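Local coordinates for putative DNA protection protein (Streptomyces coelicolor, PDB 4CYB), which probably oxidises and stores iron as a Dps-family member of the ferritin superfamily, forming a twelve-subunit assembly with ferric ions bound between subunits, at residues Arg21-Gln26 against Ala131-Glu136; Ala76-Thr81 against Tyr137-Thr142. All blocks are in the same frame, centred on the assembly; numbering follows the deposited sequence.

Contact 1: residues Arg21-Gln26 against Ala131-Glu136; sequences RLYSCQ and AARTQE
The helix turn with Tyr-23 and Ser-24 runs nearly antiparallel to the one with Arg-133 and Thr-134, at 167°, with the axes of these short segments 10.1 Å apart at closest approach. The two turns belong to helices 18-48 and 109-136 of the four-helix bundle of the ferritin-like fold. Their backbones come closest at Ser-24 and Thr-134, whose CA atoms are 6.0 Å apart.

Tyr-23 carries much of the contact. Its CG lies anti to the backbone N (chi1 -178°), which sends the ring across to the base of Arg-133. The phenol end lands on the aliphatic part of that side chain: Tyr-23 OH is 3.3 Å from Arg-133 CB and 3.4 Å from its CG. This is van der Waals contact. The hydroxyl has its polar partner on its own helix, in Arg-27. Beyond CG, the Arg-133 chain bends at chi2 and chi3 and turns away from helix 18-48. Its NE then makes an almost straight hydrogen bond to Glu-136 OE1, 3.0 Å long, as part of a salt bridge one turn along the helix. With an alanine here in place of Arg-133, CG and the chain beyond are gone; the phenol would probably lose part of its packing, and the Glu-136 carboxylate would be left without this charged mate.

Deeper in the bundle, Ser-24 and Thr-134 meet without a hydrogen bond between them. Thr-134 OG1 turns back to Ala-130 O in its own helix. Ser-24 OG is hydrogen-bonded to Asp-139, and it touches the methyl Thr-134 CG2 at 3.6 Å.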
# COMPACT_ATOMS: atom_id res chain seq x y z
N ARG J 21 31.74 -27.52 2.96
CA ARG J 21 31.62 -26.06 2.81
C ARG J 21 32.57 -25.46 1.80
O ARG J 21 32.19 -24.63 0.97
CB ARG J 21 31.76 -25.41 4.19
CG ARG J 21 30.65 -25.89 5.12
CD ARG J 21 30.66 -25.15 6.43
NE ARG J 21 31.75 -25.55 7.34
CZ ARG J 21 32.80 -24.83 7.66
NH1 ARG J 21 32.97 -23.61 7.16
NH2 ARG J 21 33.71 -25.31 8.53
N LEU J 22 33.82 -25.90 1.81
CA LEU J 22 34.77 -25.42 0.85
C LEU J 22 34.35 -25.73 -0.58
O LEU J 22 34.45 -24.89 -1.48
CB LEU J 22 36.10 -26.14 1.12
CG LEU J 22 37.43 -25.40 1.00
CD1 LEU J 22 38.43 -26.27 0.22
CD2 LEU J 22 37.34 -24.01 0.42
N TYR J 23 33.90 -26.95 -0.82
CA TYR J 23 33.47 -27.35 -2.16
C TYR J 23 32.22 -26.53 -2.60
O TYR J 23 32.15 -26.03 -3.74
CB TYR J 23 33.20 -28.86 -2.23
CG TYR J 23 32.78 -29.29 -3.61
CD1 TYR J 23 33.76 -29.52 -4.62
CD2 TYR J 23 31.45 -29.47 -3.93
CE1 TYR J 23 33.38 -29.91 -5.90
CE2 TYR J 23 31.06 -29.84 -5.23
CZ TYR J 23 32.05 -30.07 -6.20
OH TYR J 23 31.68 -30.44 -7.48
N SER J 24 31.26 -26.37 -1.71
CA SER J 24 30.02 -25.62 -2.09
C SER J 24 30.42 -24.19 -2.41
O SER J 24 29.92 -23.62 -3.42
CB SER J 24 28.97 -25.68 -0.97
OG SER J 24 28.32 -26.92 -0.94
N CYS J 25 31.31 -23.59 -1.61
CA CYS J 25 31.75 -22.22 -1.90
C CYS J 25 32.47 -22.07 -3.26
O CYS J 25 32.23 -21.10 -3.96
CB CYS J 25 32.62 -21.60 -0.82
SG CYS J 25 31.70 -21.32 0.72
N GLN J 26 33.32 -23.05 -3.64
CA GLN J 26 33.91 -23.00 -4.99
C GLN J 26 32.85 -23.10 -6.06
O GLN J 26 32.92 -22.32 -7.02
CB GLN J 26 34.88 -24.19 -5.20
CG GLN J 26 36.08 -24.15 -4.30
CD GLN J 26 36.83 -25.50 -4.23
OE1 GLN J 26 37.84 -25.61 -3.53
NE2 GLN J 26 36.36 -26.51 -4.98
N ALA J 131 24.48 -28.73 -8.54
CA ALA J 131 23.36 -29.28 -7.74
C ALA J 131 23.55 -30.75 -7.35
O ALA J 131 23.43 -31.12 -6.16
CB ALA J 131 22.01 -29.07 -8.43
N ALA J 132 23.90 -31.57 -8.34
CA ALA J 132 24.15 -33.00 -8.07
C ALA J 132 25.32 -33.19 -7.09
O ALA J 132 25.22 -33.98 -6.14
CB ALA J 132 24.43 -33.74 -9.37
N ARG J 133 26.44 -32.50 -7.31
CA ARG J 133 27.65 -32.71 -6.49
C ARG J 133 27.51 -32.17 -5.09
O ARG J 133 27.91 -32.83 -4.14
CB ARG J 133 28.88 -32.09 -7.13
CG ARG J 133 29.24 -32.57 -8.51
CD ARG J 133 29.92 -33.94 -8.43
NE ARG J 133 28.93 -35.02 -8.46
CZ ARG J 133 28.17 -35.35 -9.51
NH1 ARG J 133 28.27 -34.67 -10.65
NH2 ARG J 133 27.30 -36.35 -9.44
N THR J 134 26.94 -30.97 -4.93
CA THR J 134 26.70 -30.46 -3.55
C THR J 134 25.71 -31.34 -2.80
O THR J 134 25.86 -31.55 -1.61
CB THR J 134 26.25 -28.96 -3.54
OG1 THR J 134 25.04 -28.84 -4.28
CG2 THR J 134 27.30 -28.12 -4.18
N GLN J 135 24.71 -31.87 -3.49
CA GLN J 135 23.80 -32.80 -2.84
C GLN J 135 24.54 -34.08 -2.35
O GLN J 135 24.33 -34.55 -1.22
CB GLN J 135 22.66 -33.19 -3.77
CG GLN J 135 21.58 -34.11 -3.16
CD GLN J 135 20.91 -33.44 -1.96
OE1 GLN J 135 20.20 -32.43 -2.11
NE2 GLN J 135 21.20 -33.94 -0.75
N GLU J 136 25.41 -34.62 -3.18
CA GLU J 136 26.20 -35.80 -2.77
C GLU J 136 27.03 -35.55 -1.54
O GLU J 136 27.21 -36.46 -0.73
CB GLU J 136 27.18 -36.21 -3.87
CG GLU J 136 26.60 -37.07 -4.94
CD GLU J 136 27.49 -37.01 -6.18
OE1 GLU J 136 28.73 -36.83 -6.04
OE2 GLU J 136 26.94 -37.10 -7.31

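Contact 2: residues Ala76-Thr81 against Tyr137-Thr142; sequences AERVQT and YGDDGT. With FE (Fe (III) ion), chain B.
Arg-78 of helix 54-81 reaches Asp-139, Gly-141 and Thr-142 at the start of helix 140-164, buried at one end of the four-helix bundle. Its CB points toward that segment, and CG stands anti to the backbone N (chi1 -179°). CG and CD then pass the threonine hydroxyl, each 3.9 Å from Thr-142 OG1. NE donates to the same oxygen: Arg-78 NE to Thr-142 OG1 is 2.9 Å at 164°, close to the guanidinium plane. At the tip, Arg-78 NH2 forms a salt bridge to Asp-139 OD1, 3.0 Å, on its syn lone pair. NH1 turns to a second charge, Glu-155 of a neighbouring subunit. One face of the guanidinium lies against the Gly-141 backbone, with Arg-78 NH2 3.5 Å from Gly-141 CA. A CB there would clash with NH2.

Asp-139 is the N-cap of helix 140-164. Thr-142 N donates to Asp-139 OD1 over 3.1 Å, and Thr-142 OG1 gives its proton to Asp-139 OD2 at 2.6 Å. Just before it, Gly-138 closes the preceding helix in a Schellman motif, at a positive phi that suits glycine.

Next to Arg-78, Glu-77 turns to the iron. Glu-77 OE2 binds the ferric ion at 2.2 Å, alongside Asp-73, His-46 of another neighbouring subunit and three waters. Adjacent residues of one helix thus serve a metal site between subunits and a buried charge network. Arg-78 is shared between two carboxylates, Asp-139 and the inter-subunit Glu-155. Its charge, and the donors at the helix start, would probably favour an ionised Asp-139 although it is buried.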
# COMPACT_ATOMS: atom_id res chain seq x y z
N ALA J 76 25.71 -15.01 -2.95
CA ALA J 76 26.81 -14.47 -2.18
C ALA J 76 26.58 -14.70 -0.70
O ALA J 76 27.49 -15.09 0.01
CB ALA J 76 26.99 -12.99 -2.43
N GLU J 77 25.36 -14.39 -0.21
CA GLU J 77 25.06 -14.64 1.19
C GLU J 77 25.18 -16.14 1.56
O GLU J 77 25.59 -16.45 2.67
CB GLU J 77 23.65 -14.09 1.54
CG GLU J 77 23.80 -12.53 1.70
CD GLU J 77 22.49 -11.85 2.17
OE1 GLU J 77 21.56 -12.57 2.63
OE2 GLU J 77 22.47 -10.59 2.16
N ARG J 78 24.85 -17.01 0.61
CA ARG J 78 25.06 -18.46 0.89
C ARG J 78 26.55 -18.80 1.08
O ARG J 78 26.92 -19.56 2.01
CB ARG J 78 24.50 -19.27 -0.27
CG ARG J 78 24.64 -20.79 -0.08
CD ARG J 78 23.61 -21.26 0.93
NE ARG J 78 23.77 -22.68 1.34
CZ ARG J 78 23.13 -23.18 2.39
NH1 ARG J 78 22.27 -22.40 3.09
NH2 ARG J 78 23.32 -24.46 2.76
N VAL J 79 27.42 -18.26 0.21
CA VAL J 79 28.85 -18.39 0.42
C VAL J 79 29.27 -17.92 1.79
O VAL J 79 30.04 -18.63 2.48
CB VAL J 79 29.64 -17.65 -0.67
CG1 VAL J 79 31.14 -17.66 -0.36
CG2 VAL J 79 29.35 -18.24 -2.05
N GLN J 80 28.81 -16.72 2.20
CA GLN J 80 29.18 -16.24 3.53
C GLN J 80 28.64 -17.14 4.67
O GLN J 80 29.33 -17.38 5.68
CB GLN J 80 28.67 -14.78 3.72
CG GLN J 80 29.24 -13.83 2.66
CD GLN J 80 30.76 -13.83 2.64
OE1 GLN J 80 31.33 -13.99 1.59
NE2 GLN J 80 31.41 -13.73 3.80
N THR J 81 27.41 -17.62 4.50
CA THR J 81 26.78 -18.49 5.45
C THR J 81 27.61 -19.79 5.64
O THR J 81 27.61 -20.38 6.73
CB THR J 81 25.36 -18.86 4.96
OG1 THR J 81 24.53 -17.66 4.96
CG2 THR J 81 24.73 -19.96 5.88
N TYR J 137 27.60 -34.35 -1.41
CA TYR J 137 28.37 -33.98 -0.22
C TYR J 137 27.51 -33.66 1.00
O TYR J 137 28.06 -33.39 2.04
CB TYR J 137 29.19 -32.73 -0.45
CG TYR J 137 30.63 -32.82 -0.88
CD1 TYR J 137 31.68 -33.04 0.08
CD2 TYR J 137 30.98 -32.59 -2.22
CE1 TYR J 137 33.03 -33.09 -0.31
CE2 TYR J 137 32.32 -32.62 -2.62
CZ TYR J 137 33.33 -32.88 -1.67
OH TYR J 137 34.64 -32.91 -2.12
N GLY J 138 26.18 -33.63 0.88
CA GLY J 138 25.35 -33.43 2.07
C GLY J 138 24.90 -31.97 2.27
O GLY J 138 24.24 -31.66 3.28
N ASP J 139 25.22 -31.09 1.30
CA ASP J 139 24.82 -29.64 1.43
C ASP J 139 23.42 -29.44 0.85
O ASP J 139 23.26 -28.94 -0.28
CB ASP J 139 25.85 -28.75 0.80
CG ASP J 139 25.63 -27.25 1.19
OD1 ASP J 139 24.57 -26.97 1.80
OD2 ASP J 139 26.49 -26.42 0.87
N ASP J 140 22.41 -29.94 1.58
CA ASP J 140 21.02 -29.90 1.13
C ASP J 140 20.58 -28.47 0.80
O ASP J 140 19.84 -28.28 -0.19
CB ASP J 140 20.09 -30.43 2.23
CG ASP J 140 20.37 -31.89 2.57
OD1 ASP J 140 20.41 -32.67 1.61
OD2 ASP J 140 20.59 -32.24 3.76
N GLY J 141 21.01 -27.51 1.64
CA GLY J 141 20.55 -26.11 1.51
C GLY J 141 21.10 -25.50 0.23
O GLY J 141 20.40 -24.80 -0.49
N THR J 142 22.36 -25.79 -0.10
CA THR J 142 22.97 -25.29 -1.31
C THR J 142 22.30 -25.92 -2.53
O THR J 142 22.05 -25.24 -3.54
CB THR J 142 24.51 -25.48 -1.32
OG1 THR J 142 25.06 -24.65 -0.30
CG2 THR J 142 25.13 -25.10 -2.71
FE FE B . 21.42 -8.93 1.07
O HOH W 1 20.59 -7.19 -0.31
O HOH W 2 20.37 -7.87 2.86
O HOH W 3 19.25 -9.87 1.35

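Overall arrangement
Both contacts lie at the same end of the four-helix bundle, their centres about 8 Å apart, and together they touch all four long helices. Contact 1 pairs helices 18-48 and 109-136 and is only partly buried. It is mostly van der Waals packing, with its ion pair kept within one helix. Contact 2 joins helices 54-81 and 140-164, is fully buried and is held by charge and hydrogen bonds that run on into one neighbouring subunit, while the iron links another. The two meet in the turn after residue 136: Asp-139 serves both contacts, Gln-135 bonds to Asp-140, and the Tyr-23 and Tyr-137 rings stack.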